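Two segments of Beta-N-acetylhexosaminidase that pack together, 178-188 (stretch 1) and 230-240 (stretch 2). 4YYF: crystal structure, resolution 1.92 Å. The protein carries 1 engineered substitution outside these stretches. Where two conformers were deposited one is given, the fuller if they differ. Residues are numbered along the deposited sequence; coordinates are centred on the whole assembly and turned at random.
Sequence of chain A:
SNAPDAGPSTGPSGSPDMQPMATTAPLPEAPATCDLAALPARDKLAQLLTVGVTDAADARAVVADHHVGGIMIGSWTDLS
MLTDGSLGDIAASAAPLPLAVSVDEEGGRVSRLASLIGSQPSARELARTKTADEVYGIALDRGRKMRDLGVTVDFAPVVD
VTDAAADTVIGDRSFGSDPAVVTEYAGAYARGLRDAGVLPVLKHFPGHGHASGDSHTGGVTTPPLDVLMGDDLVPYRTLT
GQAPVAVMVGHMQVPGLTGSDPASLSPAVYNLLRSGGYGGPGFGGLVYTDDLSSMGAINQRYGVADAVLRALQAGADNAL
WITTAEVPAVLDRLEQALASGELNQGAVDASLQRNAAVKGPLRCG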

# COMPACT_ATOMS: atom_id res chain seq x y z
N ASP A 178 -13.39 8.69 -16.25
CA ASP A 178 -14.65 9.05 -15.62
C ASP A 178 -14.65 8.44 -14.22
O ASP A 178 -14.58 7.22 -14.08
N PRO A 179 -14.75 9.29 -13.18
CA PRO A 179 -14.69 8.78 -11.80
C PRO A 179 -15.79 7.75 -11.53
O PRO A 179 -15.60 6.88 -10.69
N ALA A 180 -16.93 7.87 -12.20
CA ALA A 180 -18.03 6.93 -11.97
C ALA A 180 -17.68 5.56 -12.53
O ALA A 180 -18.04 4.52 -11.95
N VAL A 181 -16.96 5.55 -13.65
CA VAL A 181 -16.46 4.31 -14.24
C VAL A 181 -15.41 3.68 -13.34
O VAL A 181 -15.41 2.47 -13.12
N VAL A 182 -14.50 4.50 -12.81
CA VAL A 182 -13.50 3.99 -11.88
C VAL A 182 -14.17 3.34 -10.68
O VAL A 182 -13.83 2.23 -10.29
N THR A 183 -15.15 4.03 -10.11
CA THR A 183 -15.84 3.51 -8.93
C THR A 183 -16.46 2.14 -9.21
O THR A 183 -16.29 1.20 -8.44
N GLU A 184 -17.16 2.02 -10.33
CA GLU A 184 -17.77 0.75 -10.69
C GLU A 184 -16.74 -0.35 -10.89
O GLU A 184 -16.85 -1.42 -10.29
N TYR A 185 -15.73 -0.09 -11.72
CA TYR A 185 -14.79 -1.15 -12.09
C TYR A 185 -13.74 -1.45 -11.02
O TYR A 185 -13.50 -2.62 -10.69
N ALA A 186 -13.12 -0.41 -10.45
CA ALA A 186 -12.19 -0.67 -9.36
C ALA A 186 -12.93 -1.28 -8.16
O ALA A 186 -12.40 -2.12 -7.44
N GLY A 187 -14.16 -0.82 -7.94
CA GLY A 187 -14.97 -1.37 -6.87
C GLY A 187 -15.18 -2.87 -7.04
O GLY A 187 -15.09 -3.65 -6.08
N ALA A 188 -15.44 -3.27 -8.28
CA ALA A 188 -15.63 -4.67 -8.61
C ALA A 188 -14.33 -5.43 -8.40
O ALA A 188 -14.33 -6.55 -7.88
N GLY A 230 -13.80 17.08 -6.76
CA GLY A 230 -14.87 16.77 -7.69
C GLY A 230 -14.54 15.70 -8.72
O GLY A 230 -15.35 15.41 -9.60
N ASP A 231 -13.36 15.09 -8.61
CA ASP A 231 -12.87 14.19 -9.66
C ASP A 231 -12.10 13.01 -9.06
O ASP A 231 -12.66 11.93 -8.81
N ASP A 232 -10.81 13.23 -8.82
CA ASP A 232 -9.93 12.17 -8.35
C ASP A 232 -10.36 11.52 -7.04
O ASP A 232 -10.10 10.34 -6.81
N LEU A 233 -11.01 12.28 -6.16
CA LEU A 233 -11.35 11.76 -4.84
C LEU A 233 -12.69 11.03 -4.83
O LEU A 233 -13.04 10.38 -3.85
N VAL A 234 -13.44 11.16 -5.92
CA VAL A 234 -14.78 10.57 -5.98
C VAL A 234 -14.85 9.06 -5.67
O VAL A 234 -15.70 8.64 -4.88
N PRO A 235 -13.96 8.24 -6.27
CA PRO A 235 -14.02 6.80 -5.99
C PRO A 235 -13.86 6.43 -4.51
O PRO A 235 -14.50 5.49 -4.04
N TYR A 236 -13.01 7.15 -3.78
CA TYR A 236 -12.80 6.86 -2.36
C TYR A 236 -14.07 7.02 -1.53
O TYR A 236 -14.23 6.35 -0.51
N ARG A 237 -14.97 7.90 -1.96
CA ARG A 237 -16.19 8.18 -1.19
C ARG A 237 -17.02 6.94 -0.92
O ARG A 237 -17.62 6.81 0.13
N THR A 238 -17.07 6.02 -1.89
CA THR A 238 -17.81 4.78 -1.67
C THR A 238 -16.90 3.59 -1.37
O THR A 238 -17.28 2.70 -0.61
N LEU A 239 -15.71 3.56 -1.96
CA LEU A 239 -14.88 2.36 -1.90
C LEU A 239 -14.18 2.16 -0.55
O LEU A 239 -13.89 1.04 -0.17
N THR A 240 -13.90 3.25 0.16
CA THR A 240 -13.25 3.11 1.48
C THR A 240 -14.18 2.51 2.53
O THR A 240 -13.71 2.03 3.57

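Packing of segments 178-188 and 230-240 of Beta-N-acetylhexosaminidase, whose helices run in roughly the same direction at 40°, their axes approaching to 8.8 Å. No hydrogen bond crosses between the segments; the contact, 380 Å² summed over both sides, rests on van der Waals packing. Asp178 (chi1 t) stays out of it and caps its own helix, OD1 accepting from Ala180 N at 2.9 Å. Pro179 points toward the other segment and is the residue most covered by it: its CG lies 3.2 Å from Asp231 OD1, and its CB packs 3.8 Å from CB of Val234 (chi1 t) and 4.3 Å from Pro235 CD. Asp231 (chi1 t) starts out sideways, but its carboxylate end swings nearer to reach the proline ring. Ala180 and Val181 make no contact. One turn on from Pro179, Val182 (chi1 t) points in and sets CG1 3.7 Å from Pro235 CG, so that this ring meets both residues. Thr183 leaves its backbone sideways in the m rotamer. Its hydroxyl is turned back to its own helix, OG1 donating to Pro179 O at 2.9 Å, which satisfies the group without a partner across the interface; the same OG1 rests 3.3 Å from Pro235 CA. Its methyl CG2 comes 3.2 Å from OG1 of Thr238 (chi1 p), a close contact but no hydrogen bond. Glu184 and Tyr185 point away, the Tyr185 hydroxyl being bonded elsewhere in the structure. Ala186 faces in, CB 4.2 Å from CD1 of Leu239, which points toward this helix with chi1 m and chi2 t. At Gly187 the backbone itself forms the surface: Gly187 CA lies 3.6 Å from Leu239 CD2, and an ideal CB here would sit tight against that methyl and clash with Thr183 O. Ala188 points away.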

# COMPACT_ATOMS: atom_id res chain seq x y z
CB ASP A 178 -15.81 8.51 -16.47
CG ASP A 178 -17.18 8.90 -15.92
OD1 ASP A 178 -17.30 9.20 -14.72
OD2 ASP A 178 -18.15 8.90 -16.70
CB PRO A 179 -14.95 10.03 -10.95
CG PRO A 179 -14.69 11.19 -11.84
CD PRO A 179 -15.00 10.74 -13.23
CB ALA A 180 -19.33 7.45 -12.58
CB VAL A 181 -15.91 4.54 -15.66
CG1 VAL A 181 -15.23 3.28 -16.18
CG2 VAL A 181 -17.03 4.96 -16.58
CB VAL A 182 -12.50 5.07 -11.43
CG1 VAL A 182 -11.63 4.56 -10.27
CG2 VAL A 182 -11.62 5.51 -12.60
CB THR A 183 -16.93 4.47 -8.46
OG1 THR A 183 -16.32 5.74 -8.17
CG2 THR A 183 -17.62 3.93 -7.21
CB GLU A 184 -18.62 0.90 -11.95
CG GLU A 184 -19.52 -0.29 -12.21
CD GLU A 184 -20.22 -0.22 -13.55
OE1 GLU A 184 -19.92 0.71 -14.33
OE2 GLU A 184 -21.06 -1.10 -13.82
CB TYR A 185 -14.14 -0.85 -13.46
CG TYR A 185 -15.05 -1.19 -14.60
CD1 TYR A 185 -16.08 -0.34 -14.99
CD2 TYR A 185 -14.89 -2.39 -15.29
CE1 TYR A 185 -16.93 -0.67 -16.04
CE2 TYR A 185 -15.74 -2.73 -16.34
CZ TYR A 185 -16.74 -1.87 -16.70
OH TYR A 185 -17.56 -2.21 -17.75
CB ALA A 186 -11.46 0.60 -8.94
CB ALA A 188 -16.11 -4.83 -10.07
CB ASP A 231 -12.00 15.00 -10.63
CG ASP A 231 -11.70 14.27 -11.92
OD1 ASP A 231 -12.16 13.13 -12.11
OD2 ASP A 231 -11.01 14.86 -12.78
CB ASP A 232 -8.49 12.71 -8.21
CG ASP A 232 -8.01 13.44 -9.47
OD1 ASP A 232 -8.67 14.44 -9.86
OD2 ASP A 232 -6.98 13.03 -10.06
CB LEU A 233 -11.37 12.89 -3.80
CG LEU A 233 -9.98 13.33 -3.33
CD1 LEU A 233 -10.04 14.63 -2.54
CD2 LEU A 233 -9.32 12.23 -2.50
CB VAL A 234 -15.52 10.95 -7.30
CG1 VAL A 234 -16.83 10.19 -7.43
CG2 VAL A 234 -15.78 12.46 -7.32
CB PRO A 235 -12.85 6.23 -6.82
CG PRO A 235 -12.71 7.19 -7.96
CD PRO A 235 -13.00 8.54 -7.36
CB TYR A 236 -11.69 7.75 -1.78
CG TYR A 236 -10.32 7.49 -2.38
CD1 TYR A 236 -9.50 6.49 -1.88
CD2 TYR A 236 -9.86 8.25 -3.45
CE1 TYR A 236 -8.25 6.25 -2.42
CE2 TYR A 236 -8.60 8.01 -4.01
CZ TYR A 236 -7.80 7.01 -3.48
OH TYR A 236 -6.55 6.77 -4.03
CB ARG A 237 -17.07 9.20 -1.89
CG ARG A 237 -16.47 10.57 -2.09
CD ARG A 237 -17.45 11.37 -2.94
NE ARG A 237 -16.96 12.69 -3.34
CZ ARG A 237 -17.62 13.49 -4.18
NH1 ARG A 237 -17.13 14.68 -4.50
NH2 ARG A 237 -18.77 13.09 -4.71
CB THR A 238 -18.77 4.44 -2.82
OG1 THR A 238 -18.04 4.31 -4.03
CG2 THR A 238 -19.82 5.53 -2.98
CB LEU A 239 -13.87 2.33 -3.05
CG LEU A 239 -14.51 2.28 -4.44
CD1 LEU A 239 -13.46 2.03 -5.51
CD2 LEU A 239 -15.59 1.20 -4.48
CB THR A 240 -12.70 4.44 2.01
OG1 THR A 240 -13.77 5.36 2.24
CG2 THR A 240 -11.74 5.05 1.02